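Local coordinates for papain-like protease (Human betacoronavirus 2c EMC/2012, PDB 4RNA), which probably cleaves the viral polyprotein as a papain-like cysteine protease and, as in related coronavirus enzymes, probably also removes ubiquitin and ISG15 from host proteins, at residues A[16-21]-A[61-66]; A[136-141]-A[148-153]; A[212-215]-A[219-222]; A[281-286]-A[292-297]. All blocks are in the same frame, centred on the assembly; numbering follows the deposited sequence.

Contact 1 of 4, residues A[16-21]-A[61-66]. With PO4 (phosphate ion), chain F.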
loop_
_atom_site.group_PDB
_atom_site.type_symbol
_atom_site.label_atom_id
_atom_site.label_comp_id
_atom_site.label_asym_id
_atom_site.label_seq_id
_atom_site.Cartn_x
_atom_site.Cartn_y
_atom_site.Cartn_z
ATOM N N ASN A 16 -5.554 -0.377 26.380
ATOM C CA ASN A 16 -5.056 0.751 27.160
ATOM C C ASN A 16 -5.976 1.959 26.991
ATOM O O ASN A 16 -6.405 2.274 25.850
ATOM C CB ASN A 16 -3.632 1.095 26.759
ATOM C CG ASN A 16 -2.710 -0.061 26.943
ATOM O OD1 ASN A 16 -2.153 -0.232 28.032
ATOM N ND2 ASN A 16 -2.470 -0.832 25.864
ATOM N N PHE A 17 -6.342 2.565 28.131
ATOM C CA PHE A 17 -7.344 3.632 28.181
ATOM C C PHE A 17 -6.814 4.804 28.974
ATOM O O PHE A 17 -6.086 4.612 29.967
ATOM C CB PHE A 17 -8.685 3.157 28.758
ATOM C CG PHE A 17 -9.349 2.100 27.939
ATOM C CD1 PHE A 17 -8.976 0.782 28.062
ATOM C CD2 PHE A 17 -10.388 2.420 27.014
ATOM C CE1 PHE A 17 -9.563 -0.226 27.329
ATOM C CE2 PHE A 17 -10.978 1.391 26.277
ATOM C CZ PHE A 17 -10.582 0.084 26.416
ATOM N N ARG A 18 -7.073 6.011 28.490
ATOM C CA ARG A 18 -6.834 7.209 29.289
ATOM C C ARG A 18 -8.081 7.940 29.483
ATOM O O ARG A 18 -8.981 7.980 28.549
ATOM C CB ARG A 18 -5.743 8.150 28.730
ATOM C CG ARG A 18 -6.049 8.712 27.398
ATOM C CD ARG A 18 -5.101 9.840 26.993
ATOM N NE ARG A 18 -5.241 10.061 25.547
ATOM C CZ ARG A 18 -5.401 11.227 24.946
ATOM N NH1 ARG A 18 -5.450 12.340 25.656
ATOM N NH2 ARG A 18 -5.480 11.260 23.623
ATOM N N THR A 19 -8.177 8.503 30.680
ATOM C CA THR A 19 -9.346 9.287 31.008
ATOM C C THR A 19 -9.165 10.737 30.561
ATOM O O THR A 19 -8.221 11.391 30.894
ATOM C CB THR A 19 -9.739 9.249 32.485
ATOM O OG1 THR A 19 -9.892 7.885 32.868
ATOM C CG2 THR A 19 -11.097 10.056 32.667
ATOM N N VAL A 20 -10.147 11.233 29.809
ATOM C CA VAL A 20 -10.063 12.614 29.334
ATOM C C VAL A 20 -11.356 13.297 29.769
ATOM O O VAL A 20 -12.430 12.721 29.613
ATOM C CB VAL A 20 -9.880 12.682 27.772
ATOM C CG1 VAL A 20 -9.890 14.129 27.289
ATOM C CG2 VAL A 20 -8.535 12.013 27.395
ATOM N N VAL A 21 -11.242 14.518 30.295
ATOM C CA VAL A 21 -12.425 15.307 30.670
ATOM C C VAL A 21 -12.767 16.306 29.538
ATOM O O VAL A 21 -11.889 17.067 29.102
ATOM C CB VAL A 21 -12.137 16.077 31.991
ATOM C CG1 VAL A 21 -13.286 17.023 32.321
ATOM C CG2 VAL A 21 -11.889 15.091 33.129
ATOM N N ASN A 61 -3.960 12.606 16.634
ATOM C CA ASN A 61 -3.582 13.290 17.858
ATOM C C ASN A 61 -3.189 12.482 19.059
ATOM O O ASN A 61 -3.564 12.885 20.150
ATOM C CB ASN A 61 -4.716 14.160 18.358
ATOM C CG ASN A 61 -4.706 15.416 17.689
ATOM O OD1 ASN A 61 -5.676 15.737 17.000
ATOM N ND2 ASN A 61 -3.558 16.098 17.737
ATOM N N LEU A 62 -2.346 11.451 18.889
ATOM C CA LEU A 62 -2.256 10.439 19.874
ATOM C C LEU A 62 -1.085 10.943 20.721
ATOM O O LEU A 62 -0.192 11.637 20.188
ATOM C CB LEU A 62 -1.835 9.081 19.226
ATOM C CG LEU A 62 -2.553 8.350 18.074
ATOM C CD1 LEU A 62 -2.086 6.889 17.977
ATOM C CD2 LEU A 62 -4.083 8.487 17.975
ATOM N N THR A 63 -1.140 10.592 21.985
ATOM C CA THR A 63 -0.061 10.814 22.960
ATOM C C THR A 63 1.092 9.892 22.646
ATOM O O THR A 63 0.983 8.970 21.810
ATOM C CB THR A 63 -0.576 10.489 24.365
ATOM O OG1 THR A 63 -0.990 9.107 24.387
ATOM C CG2 THR A 63 -1.828 11.344 24.724
ATOM N N ALA A 64 2.232 10.131 23.288
ATOM C CA ALA A 64 3.311 9.246 23.153
ATOM C C ALA A 64 2.927 7.826 23.547
ATOM O O ALA A 64 3.365 6.906 22.864
ATOM C CB ALA A 64 4.494 9.728 24.004
ATOM N N ASP A 65 2.154 7.637 24.624
ATOM C CA ASP A 65 1.802 6.277 25.069
ATOM C C ASP A 65 0.962 5.617 23.990
ATOM O O ASP A 65 1.113 4.421 23.721
ATOM C CB ASP A 65 1.043 6.214 26.406
ATOM C CG ASP A 65 1.917 6.657 27.628
ATOM O OD1 ASP A 65 3.050 6.235 27.654
ATOM O OD2 ASP A 65 1.475 7.433 28.535
ATOM N N GLU A 66 0.030 6.386 23.419
ATOM C CA GLU A 66 -0.838 5.790 22.417
ATOM C C GLU A 66 -0.074 5.411 21.140
ATOM O O GLU A 66 -0.385 4.389 20.524
ATOM C CB GLU A 66 -1.993 6.728 22.095
ATOM C CG GLU A 66 -2.988 6.766 23.241
ATOM C CD GLU A 66 -3.907 7.986 23.178
ATOM O OE1 GLU A 66 -3.499 8.996 22.561
ATOM O OE2 GLU A 66 -5.010 7.934 23.825
HETATM P P PO4 F . -0.490 11.683 15.529
HETATM O O1 PO4 F . 0.274 12.780 16.248
HETATM O O2 PO4 F . 0.199 10.355 15.753
HETATM O O3 PO4 F . -1.883 11.503 16.058
HETATM O O4 PO4 F . -0.523 12.052 14.056
HETATM O O HOH W 1 -5.558 13.530 21.916
#
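R18 reaches from strand 18-23 to the start of helix 64-74 and meets E66 and T63 there. Its CG sits between the backbone N and the carbonyl carbon (chi1 62°), and from CG the chain runs out extended. CG and CD pass E66 OE2, CD at 3.7 Å. NE then donates to E66 OE2 at 2.7 Å in an almost straight bond of 173°, the core of a salt bridge; the oxygen lies in the guanidinium plane but is met from above the carboxylate plane, the two planes being 65° apart. The CG2 methyl of T63 lies over one face of the guanidinium, 3.6 Å from CZ of R18. At the tip, NH2 adds a weak bond to E66 OE1 and donates to a water that in turn donates to N61 O. While OE2 holds R18, E66 OE1 accepts from T63 N at 2.9 Å; in return the backbone N of E66 donates to T63 OG1 at 3.1 Å. R18 also makes a cation-pi contact with Y226 of the second subunit. T63 and E66 thus form a capping box, its glutamate tied by a salt bridge to the ubiquitin-like N-terminal domain characteristic of coronavirus papain-like proteases.

Contact 2 of 4, residues A[136-141]-A[148-153]; sequences QHAFMK and TDFIAL. With PO4 (phosphate ion), chain C.
A138 and F150 mark the closest backbone approach of helices 133-143 and 148-158, their CA atoms 4.8 Å apart; the short segments pass at 7.8 Å between axes, with 133° between their N-to-C directions. The apolar packing centres on A138. Its small CB sits against the backbone of F150 and beside D149 CB, and L153 CD1 lies 3.8 Å from A138 CB; the small alanine is consistent with so close an approach of the helices.

The aromatic pair is F139 with F150. With CG anti to the backbone N in both (chi1 -166° and -174°), the two rings lie side by side and point the same way. Their planes are near parallel but slid apart, with little overlap; F139 CD1 stands 3.4 Å from F150 CZ, over the face of the F150 ring toward its rim. F130 meets F139 edge-to-face, and H142 packs on F150.

The polar contacts run along another side. The bent chain of K141 brings NZ to D149 OD2 at 2.8 Å, a salt bridge entering from well above the carboxylate plane; D149 OD1 has K89 as a second partner, so two lysines would stabilise its negative charge. One water links A138 O to F150 N, and another accepts from both K141 NZ and D149 N.

These are two consecutive helices joined by a short connection, a helical hairpin packed through an alanine within the helical thumb domain of the papain-like protease.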
loop_
_atom_site.group_PDB
_atom_site.type_symbol
_atom_site.label_atom_id
_atom_site.label_comp_id
_atom_site.label_asym_id
_atom_site.label_seq_id
_atom_site.Cartn_x
_atom_site.Cartn_y
_atom_site.Cartn_z
ATOM N N GLN A 136 -3.021 -11.272 13.788
ATOM C CA GLN A 136 -3.132 -12.621 14.347
ATOM C C GLN A 136 -4.440 -12.783 15.104
ATOM O O GLN A 136 -5.197 -13.752 14.878
ATOM C CB GLN A 136 -1.947 -12.875 15.302
ATOM C CG GLN A 136 -1.752 -14.368 15.725
ATOM C CD GLN A 136 -1.850 -15.376 14.577
ATOM O OE1 GLN A 136 -1.521 -15.078 13.416
ATOM N NE2 GLN A 136 -2.374 -16.573 14.883
ATOM N N HIS A 137 -4.777 -11.770 15.918
ATOM C CA HIS A 137 -5.967 -11.864 16.725
ATOM C C HIS A 137 -7.136 -11.866 15.766
ATOM O O HIS A 137 -8.051 -12.688 15.872
ATOM C CB HIS A 137 -6.010 -10.735 17.768
ATOM C CG HIS A 137 -7.251 -10.749 18.605
ATOM N ND1 HIS A 137 -8.360 -10.067 18.262
ATOM C CD2 HIS A 137 -7.560 -11.436 19.777
ATOM C CE1 HIS A 137 -9.329 -10.279 19.183
ATOM N NE2 HIS A 137 -8.840 -11.118 20.107
ATOM N N ALA A 138 -7.106 -11.006 14.756
ATOM C CA ALA A 138 -8.283 -11.004 13.817
ATOM C C ALA A 138 -8.428 -12.309 12.993
ATOM O O ALA A 138 -9.576 -12.651 12.510
ATOM C CB ALA A 138 -8.183 -9.814 12.837
ATOM N N PHE A 139 -7.284 -12.866 12.613
ATOM C CA PHE A 139 -7.165 -14.114 11.867
ATOM C C PHE A 139 -7.845 -15.235 12.691
ATOM O O PHE A 139 -8.679 -15.962 12.158
ATOM C CB PHE A 139 -5.699 -14.516 11.677
ATOM C CG PHE A 139 -5.509 -15.598 10.647
ATOM C CD1 PHE A 139 -6.372 -15.679 9.527
ATOM C CD2 PHE A 139 -4.482 -16.516 10.773
ATOM C CE1 PHE A 139 -6.186 -16.699 8.566
ATOM C CE2 PHE A 139 -4.274 -17.516 9.799
ATOM C CZ PHE A 139 -5.110 -17.606 8.711
ATOM N N MET A 140 -7.472 -15.367 13.975
ATOM C CA MET A 140 -8.211 -16.299 14.911
ATOM C C MET A 140 -9.730 -16.095 14.981
ATOM O O MET A 140 -10.488 -17.081 14.909
ATOM C CB MET A 140 -7.592 -16.289 16.302
ATOM C CG MET A 140 -6.106 -16.623 16.237
ATOM S SD MET A 140 -5.792 -18.294 15.550
ATOM C CE MET A 140 -5.583 -18.178 13.768
ATOM N N LYS A 141 -10.180 -14.834 15.069
ATOM C CA LYS A 141 -11.613 -14.536 15.098
ATOM C C LYS A 141 -12.226 -14.976 13.782
ATOM O O LYS A 141 -13.393 -15.461 13.754
ATOM C CB LYS A 141 -11.912 -13.029 15.308
ATOM C CG LYS A 141 -11.614 -12.491 16.686
ATOM C CD LYS A 141 -12.625 -11.415 16.999
ATOM C CE LYS A 141 -12.186 -10.079 16.451
ATOM N NZ LYS A 141 -13.297 -9.077 16.562
ATOM N N THR A 148 -15.110 -9.926 10.218
ATOM C CA THR A 148 -15.114 -8.486 9.942
ATOM C C THR A 148 -13.737 -7.837 10.184
ATOM O O THR A 148 -13.209 -7.162 9.297
ATOM C CB THR A 148 -16.179 -7.779 10.784
ATOM O OG1 THR A 148 -17.436 -8.347 10.435
ATOM C CG2 THR A 148 -16.202 -6.231 10.494
ATOM N N ASP A 149 -13.135 -8.061 11.327
ATOM C CA ASP A 149 -11.911 -7.357 11.554
ATOM C C ASP A 149 -10.851 -7.775 10.558
ATOM O O ASP A 149 -10.022 -6.963 10.164
ATOM C CB ASP A 149 -11.349 -7.657 12.931
ATOM C CG ASP A 149 -12.107 -6.934 14.024
ATOM O OD1 ASP A 149 -13.057 -6.196 13.704
ATOM O OD2 ASP A 149 -11.763 -7.104 15.199
ATOM N N PHE A 150 -10.786 -9.073 10.257
ATOM C CA PHE A 150 -9.672 -9.565 9.434
ATOM C C PHE A 150 -9.773 -9.008 8.015
ATOM O O PHE A 150 -8.805 -8.576 7.397
ATOM C CB PHE A 150 -9.689 -11.094 9.408
ATOM C CG PHE A 150 -8.499 -11.703 8.717
ATOM C CD1 PHE A 150 -7.209 -11.564 9.280
ATOM C CD2 PHE A 150 -8.667 -12.479 7.600
ATOM C CE1 PHE A 150 -6.114 -12.187 8.664
ATOM C CE2 PHE A 150 -7.577 -13.117 6.983
ATOM C CZ PHE A 150 -6.301 -12.950 7.523
ATOM N N ILE A 151 -10.962 -8.976 7.519
ATOM C CA ILE A 151 -11.170 -8.417 6.229
ATOM C C ILE A 151 -10.851 -6.908 6.242
ATOM O O ILE A 151 -10.149 -6.440 5.323
ATOM C CB ILE A 151 -12.600 -8.625 5.731
ATOM C CG1 ILE A 151 -12.901 -10.122 5.535
ATOM C CG2 ILE A 151 -12.774 -7.846 4.456
ATOM C CD1 ILE A 151 -14.391 -10.357 5.537
ATOM N N ALA A 152 -11.336 -6.146 7.240
ATOM C CA ALA A 152 -11.060 -4.692 7.291
ATOM C C ALA A 152 -9.545 -4.430 7.458
ATOM O O ALA A 152 -8.967 -3.528 6.860
ATOM C CB ALA A 152 -11.876 -4.009 8.415
ATOM N N LEU A 153 -8.888 -5.269 8.230
ATOM C CA LEU A 153 -7.459 -5.127 8.328
ATOM C C LEU A 153 -6.648 -5.413 7.042
ATOM O O LEU A 153 -5.713 -4.673 6.716
ATOM C CB LEU A 153 -6.937 -6.003 9.450
ATOM C CG LEU A 153 -7.093 -5.481 10.893
ATOM C CD1 LEU A 153 -6.543 -6.529 11.845
ATOM C CD2 LEU A 153 -6.403 -4.140 11.151
HETATM P P PO4 C . -18.124 -10.319 7.601
HETATM O O1 PO4 C . -19.025 -9.107 7.852
HETATM O O2 PO4 C . -16.779 -10.087 8.251
HETATM O O3 PO4 C . -17.957 -10.437 6.093
HETATM O O4 PO4 C . -18.732 -11.590 8.189
HETATM O O HOH W 2 -9.201 -7.817 15.754
HETATM O O HOH W 3 -11.872 -11.231 12.039
HETATM O O HOH W 4 -14.294 -9.391 13.505
#

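Contact 3 of 4, residues A[212-215]-A[219-222]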
loop_
_atom_site.group_PDB
_atom_site.type_symbol
_atom_site.label_atom_id
_atom_site.label_comp_id
_atom_site.label_asym_id
_atom_site.label_seq_id
_atom_site.Cartn_x
_atom_site.Cartn_y
_atom_site.Cartn_z
ATOM N N VAL A 212 6.953 -15.823 -7.576
ATOM C CA VAL A 212 6.260 -15.154 -8.632
ATOM C C VAL A 212 6.999 -15.295 -9.940
ATOM O O VAL A 212 8.144 -14.939 -10.030
ATOM C CB VAL A 212 5.990 -13.684 -8.274
ATOM C CG1 VAL A 212 5.360 -12.967 -9.464
ATOM C CG2 VAL A 212 5.057 -13.660 -7.026
ATOM N N GLY A 213 6.269 -15.715 -10.984
ATOM C CA GLY A 213 6.832 -15.851 -12.308
ATOM C C GLY A 213 6.688 -17.231 -12.927
ATOM O O GLY A 213 6.946 -17.361 -14.136
ATOM N N VAL A 214 6.316 -18.264 -12.134
ATOM C CA VAL A 214 5.924 -19.592 -12.720
ATOM C C VAL A 214 4.674 -20.000 -11.971
ATOM O O VAL A 214 4.374 -19.465 -10.862
ATOM C CB VAL A 214 6.998 -20.755 -12.698
ATOM C CG1 VAL A 214 8.242 -20.469 -13.586
ATOM C CG2 VAL A 214 7.389 -21.120 -11.269
ATOM N N GLN A 215 3.918 -20.918 -12.585
ATOM C CA GLN A 215 2.681 -21.419 -11.987
ATOM C C GLN A 215 2.675 -22.960 -11.840
ATOM O O GLN A 215 1.632 -23.525 -11.404
ATOM C CB GLN A 215 1.507 -20.893 -12.856
ATOM C CG GLN A 215 1.287 -19.365 -12.671
ATOM C CD GLN A 215 0.544 -18.735 -13.810
ATOM O OE1 GLN A 215 0.803 -19.049 -14.970
ATOM N NE2 GLN A 215 -0.394 -17.840 -13.506
ATOM N N ASP A 219 7.854 -26.098 -14.066
ATOM C CA ASP A 219 8.499 -24.823 -14.501
ATOM C C ASP A 219 9.427 -24.283 -13.470
ATOM O O ASP A 219 10.517 -23.811 -13.821
ATOM C CB ASP A 219 7.502 -23.790 -14.967
ATOM C CG ASP A 219 6.757 -24.252 -16.227
ATOM O OD1 ASP A 219 7.428 -24.906 -17.066
ATOM O OD2 ASP A 219 5.523 -23.989 -16.407
ATOM N N LEU A 220 9.059 -24.414 -12.201
ATOM C CA LEU A 220 9.884 -23.860 -11.138
ATOM C C LEU A 220 11.228 -24.511 -11.108
ATOM O O LEU A 220 12.245 -23.854 -10.771
ATOM C CB LEU A 220 9.233 -24.029 -9.762
ATOM C CG LEU A 220 9.943 -23.421 -8.598
ATOM C CD1 LEU A 220 9.909 -21.874 -8.573
ATOM C CD2 LEU A 220 9.437 -24.058 -7.293
ATOM N N ARG A 221 11.241 -25.804 -11.415
ATOM C CA ARG A 221 12.447 -26.638 -11.232
ATOM C C ARG A 221 13.302 -26.723 -12.511
ATOM O O ARG A 221 14.390 -27.313 -12.544
ATOM C CB ARG A 221 12.001 -28.048 -10.806
ATOM C CG ARG A 221 11.482 -28.128 -9.377
ATOM C CD ARG A 221 10.860 -29.511 -9.187
ATOM N NE ARG A 221 10.391 -29.705 -7.806
ATOM C CZ ARG A 221 9.957 -30.856 -7.280
ATOM N NH1 ARG A 221 9.958 -31.963 -8.001
ATOM N NH2 ARG A 221 9.527 -30.895 -6.023
ATOM N N ALA A 222 12.784 -26.179 -13.586
ATOM C CA ALA A 222 13.502 -26.269 -14.883
ATOM C C ALA A 222 14.799 -25.429 -14.880
ATOM O O ALA A 222 14.917 -24.451 -14.144
ATOM C CB ALA A 222 12.602 -25.807 -16.044
HETATM O O HOH W 5 4.229 -21.959 -15.320
#
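V214 lays its two methyls against successive residues of helix 217-221. CG1 meets D219 CB at 3.7 Å; CG2 lies over the backbone at L220, 3.7 Å from L220 CA, and also touches L220 CB and CD1. The first torsion (chi1 -66°) puts CG1 anti to the carbonyl carbon and CG2 between the backbone N and that carbon; at this torsion CG1 faces D219 and CG2 faces L220. The valine and leucine side chains meet at about a right angle. No direct hydrogen bond joins the two segments.

Beside this apolar patch, a water accepts from Q215 N at 2.9 Å and donates to D219 OD2 at 2.6 Å, bridging the loop to the carboxylate.

Further out, both sides have other partners. G213, whose phi of 124° suits glycine, turns the chain after strand 210-212 and is backbone-bonded to S249. The Q215 amide is held by T310 O and N253 ND2. T216 OG1 accepts from D219 N, while L220 packs on L238 and H241 of strand 233-242. V214 also touches N61 of the second subunit, so the loop takes part in the subunit interface.

This is local packing of the short helix 217-221 against the loop leading into it. Strand 210-212 belongs to the palm sheet and strand 233-242 to the sheet of the zinc-bearing fingers, which places the contact where palm meets fingers.

Contact 4 of 4, residues A[281-286]-A[292-297]; sequences YVHARL and LKFDSG
An antiparallel beta hairpin, strands 280-287 and 290-294, places H283 opposite F294 and R285 opposite L292 as hydrogen-bonded pairs, with A284 and K293 a non-hydrogen-bonded pair between them. F294 N donates to H283 O at 2.7 Å and H283 N returns the bond to F294 O at 3.2 Å. R285 N to L292 O and L292 N to R285 O are both 2.7 Å. Between the pairs, A284 CA lies 3.1 Å from L292 O in a CA-H...O contact.

H283, R285, L292 and F294 share one face of the sheet. The edge of the F294 ring lies near H283 O, and R285 CG packs on CE2 of that ring at 3.7 Å. The bend at chi2 of R285 (-144°) carries NE back to H283 NE2, a bond of 2.9 Å and 170° that lies in both the imidazole and the guanidinium planes. R285 NH2 reaches M120 O, and H283 ND1 pairs with N269. At the far end, a water donates to Y281 O and S296 OG, and V282 CG1 packs against D295 CB, whose carboxylate bonds H280.

If, as the geometry indicates, H283 NE2 accepts from R285 NE, it would carry no proton, consistent with a neutral imidazole protonated on ND1 toward N269 OD1; bonds at both nitrogens would fix the rotation of the ring.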
loop_
_atom_site.group_PDB
_atom_site.type_symbol
_atom_site.label_atom_id
_atom_site.label_comp_id
_atom_site.label_asym_id
_atom_site.label_seq_id
_atom_site.Cartn_x
_atom_site.Cartn_y
_atom_site.Cartn_z
ATOM N N TYR A 281 -12.487 -12.182 -10.158
ATOM C CA TYR A 281 -11.659 -13.254 -9.600
ATOM C C TYR A 281 -12.533 -14.418 -9.188
ATOM O O TYR A 281 -13.620 -14.203 -8.671
ATOM C CB TYR A 281 -10.844 -12.792 -8.358
ATOM C CG TYR A 281 -9.643 -11.926 -8.697
ATOM C CD1 TYR A 281 -8.400 -12.505 -8.959
ATOM C CD2 TYR A 281 -9.747 -10.548 -8.732
ATOM C CE1 TYR A 281 -7.278 -11.730 -9.236
ATOM C CE2 TYR A 281 -8.650 -9.757 -9.029
ATOM C CZ TYR A 281 -7.415 -10.357 -9.279
ATOM O OH TYR A 281 -6.296 -9.606 -9.581
ATOM N N VAL A 282 -12.034 -15.642 -9.364
ATOM C CA VAL A 282 -12.716 -16.828 -8.917
ATOM C C VAL A 282 -11.702 -17.718 -8.214
ATOM O O VAL A 282 -10.545 -17.892 -8.673
ATOM C CB VAL A 282 -13.364 -17.542 -10.140
ATOM C CG1 VAL A 282 -14.138 -18.805 -9.730
ATOM C CG2 VAL A 282 -14.280 -16.573 -10.876
ATOM N N HIS A 283 -12.107 -18.303 -7.086
ATOM C CA HIS A 283 -11.203 -19.166 -6.333
ATOM C C HIS A 283 -11.605 -20.608 -6.612
ATOM O O HIS A 283 -12.798 -20.922 -6.553
ATOM C CB HIS A 283 -11.299 -18.900 -4.835
ATOM C CG HIS A 283 -10.412 -19.830 -3.994
ATOM N ND1 HIS A 283 -9.124 -19.662 -3.922
ATOM C CD2 HIS A 283 -10.719 -20.945 -3.221
ATOM C CE1 HIS A 283 -8.552 -20.584 -3.122
ATOM N NE2 HIS A 283 -9.528 -21.395 -2.676
ATOM N N ALA A 284 -10.628 -21.484 -6.888
ATOM C CA ALA A 284 -10.943 -22.861 -7.250
ATOM C C ALA A 284 -10.252 -23.800 -6.276
ATOM O O ALA A 284 -9.079 -23.571 -5.841
ATOM C CB ALA A 284 -10.544 -23.178 -8.709
ATOM N N ARG A 285 -10.972 -24.845 -5.881
ATOM C CA ARG A 285 -10.335 -25.910 -5.055
ATOM C C ARG A 285 -10.514 -27.286 -5.677
ATOM O O ARG A 285 -11.495 -27.497 -6.383
ATOM C CB ARG A 285 -10.945 -25.947 -3.663
ATOM C CG ARG A 285 -11.008 -24.571 -3.031
ATOM C CD ARG A 285 -10.751 -24.754 -1.604
ATOM N NE ARG A 285 -10.540 -23.485 -0.925
ATOM C CZ ARG A 285 -10.807 -23.356 0.368
ATOM N NH1 ARG A 285 -11.339 -24.394 1.009
ATOM N NH2 ARG A 285 -10.598 -22.205 1.006
ATOM N N LEU A 286 -9.564 -28.179 -5.419
ATOM C CA LEU A 286 -9.635 -29.539 -5.929
ATOM C C LEU A 286 -10.048 -30.488 -4.841
ATOM O O LEU A 286 -9.281 -30.765 -3.894
ATOM C CB LEU A 286 -8.278 -30.005 -6.432
ATOM C CG LEU A 286 -7.585 -29.269 -7.615
ATOM C CD1 LEU A 286 -6.922 -30.308 -8.493
ATOM C CD2 LEU A 286 -8.441 -28.332 -8.453
ATOM N N LEU A 292 -13.760 -27.384 -7.765
ATOM C CA LEU A 292 -14.848 -26.554 -7.215
ATOM C C LEU A 292 -14.525 -25.086 -7.426
ATOM O O LEU A 292 -13.478 -24.618 -6.971
ATOM C CB LEU A 292 -15.059 -26.808 -5.717
ATOM C CG LEU A 292 -15.004 -28.198 -5.068
ATOM C CD1 LEU A 292 -15.702 -28.148 -3.721
ATOM C CD2 LEU A 292 -15.598 -29.275 -5.951
ATOM N N LYS A 293 -15.400 -24.384 -8.125
ATOM C CA LYS A 293 -15.202 -22.991 -8.495
ATOM C C LYS A 293 -16.075 -22.140 -7.592
ATOM O O LYS A 293 -17.312 -22.195 -7.665
ATOM C CB LYS A 293 -15.615 -22.725 -9.953
ATOM C CG LYS A 293 -14.977 -23.666 -10.972
ATOM C CD LYS A 293 -16.005 -24.139 -12.019
ATOM C CE LYS A 293 -16.082 -23.250 -13.243
ATOM N NZ LYS A 293 -16.673 -24.050 -14.373
ATOM N N PHE A 294 -15.429 -21.354 -6.736
ATOM C CA PHE A 294 -16.110 -20.542 -5.749
ATOM C C PHE A 294 -16.112 -19.127 -6.249
ATOM O O PHE A 294 -15.114 -18.360 -6.127
ATOM C CB PHE A 294 -15.391 -20.644 -4.423
ATOM C CG PHE A 294 -15.537 -21.973 -3.752
ATOM C CD1 PHE A 294 -16.654 -22.235 -2.957
ATOM C CD2 PHE A 294 -14.554 -22.947 -3.858
ATOM C CE1 PHE A 294 -16.802 -23.456 -2.322
ATOM C CE2 PHE A 294 -14.685 -24.164 -3.222
ATOM C CZ PHE A 294 -15.810 -24.422 -2.436
ATOM N N ASP A 295 -17.208 -18.781 -6.880
ATOM C CA ASP A 295 -17.300 -17.485 -7.469
ATOM C C ASP A 295 -18.121 -16.620 -6.531
ATOM O O ASP A 295 -19.364 -16.539 -6.644
ATOM C CB ASP A 295 -17.931 -17.565 -8.854
ATOM C CG ASP A 295 -18.121 -16.191 -9.466
ATOM O OD1 ASP A 295 -17.724 -15.198 -8.812
ATOM O OD2 ASP A 295 -18.679 -16.079 -10.575
ATOM N N SER A 296 -17.413 -15.992 -5.587
ATOM C CA SER A 296 -18.010 -15.075 -4.601
ATOM C C SER A 296 -19.322 -15.564 -3.937
ATOM O O SER A 296 -20.373 -14.910 -4.054
ATOM C CB SER A 296 -18.157 -13.672 -5.216
ATOM O OG SER A 296 -16.872 -13.079 -5.431
ATOM N N GLY A 297 -19.248 -16.705 -3.246
ATOM C CA GLY A 297 -20.396 -17.211 -2.508
ATOM C C GLY A 297 -21.361 -17.962 -3.425
ATOM O O GLY A 297 -22.553 -18.026 -3.151
HETATM O O HOH W 6 -14.593 -14.918 -6.113
#

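In the fold
The contacts follow one another along the chain without interleaving, tracing the protein from its N-terminal domain through the helical thumb to the later beta sheets. Contact 1, between strand 18-23 of the N-terminal sheet and helix 64-74, and contact 3 lie about 50 Å apart between centres, on opposite sides of the chain's centre; across the dimer, however, contact 1 of one subunit meets contact 3 of the other. Contact 2 is nearest the middle of the chain, about 24 Å from contact 1 and 21 Å from contact 4, centre to centre. Contacts 3 and 4 belong to the region of the large mixed sheet, which includes strands 210-212, 280-287 and 290-294; their centres are about 23 Å apart. Within one chain no two touch; they sample separate parts of an elongated, multidomain protease.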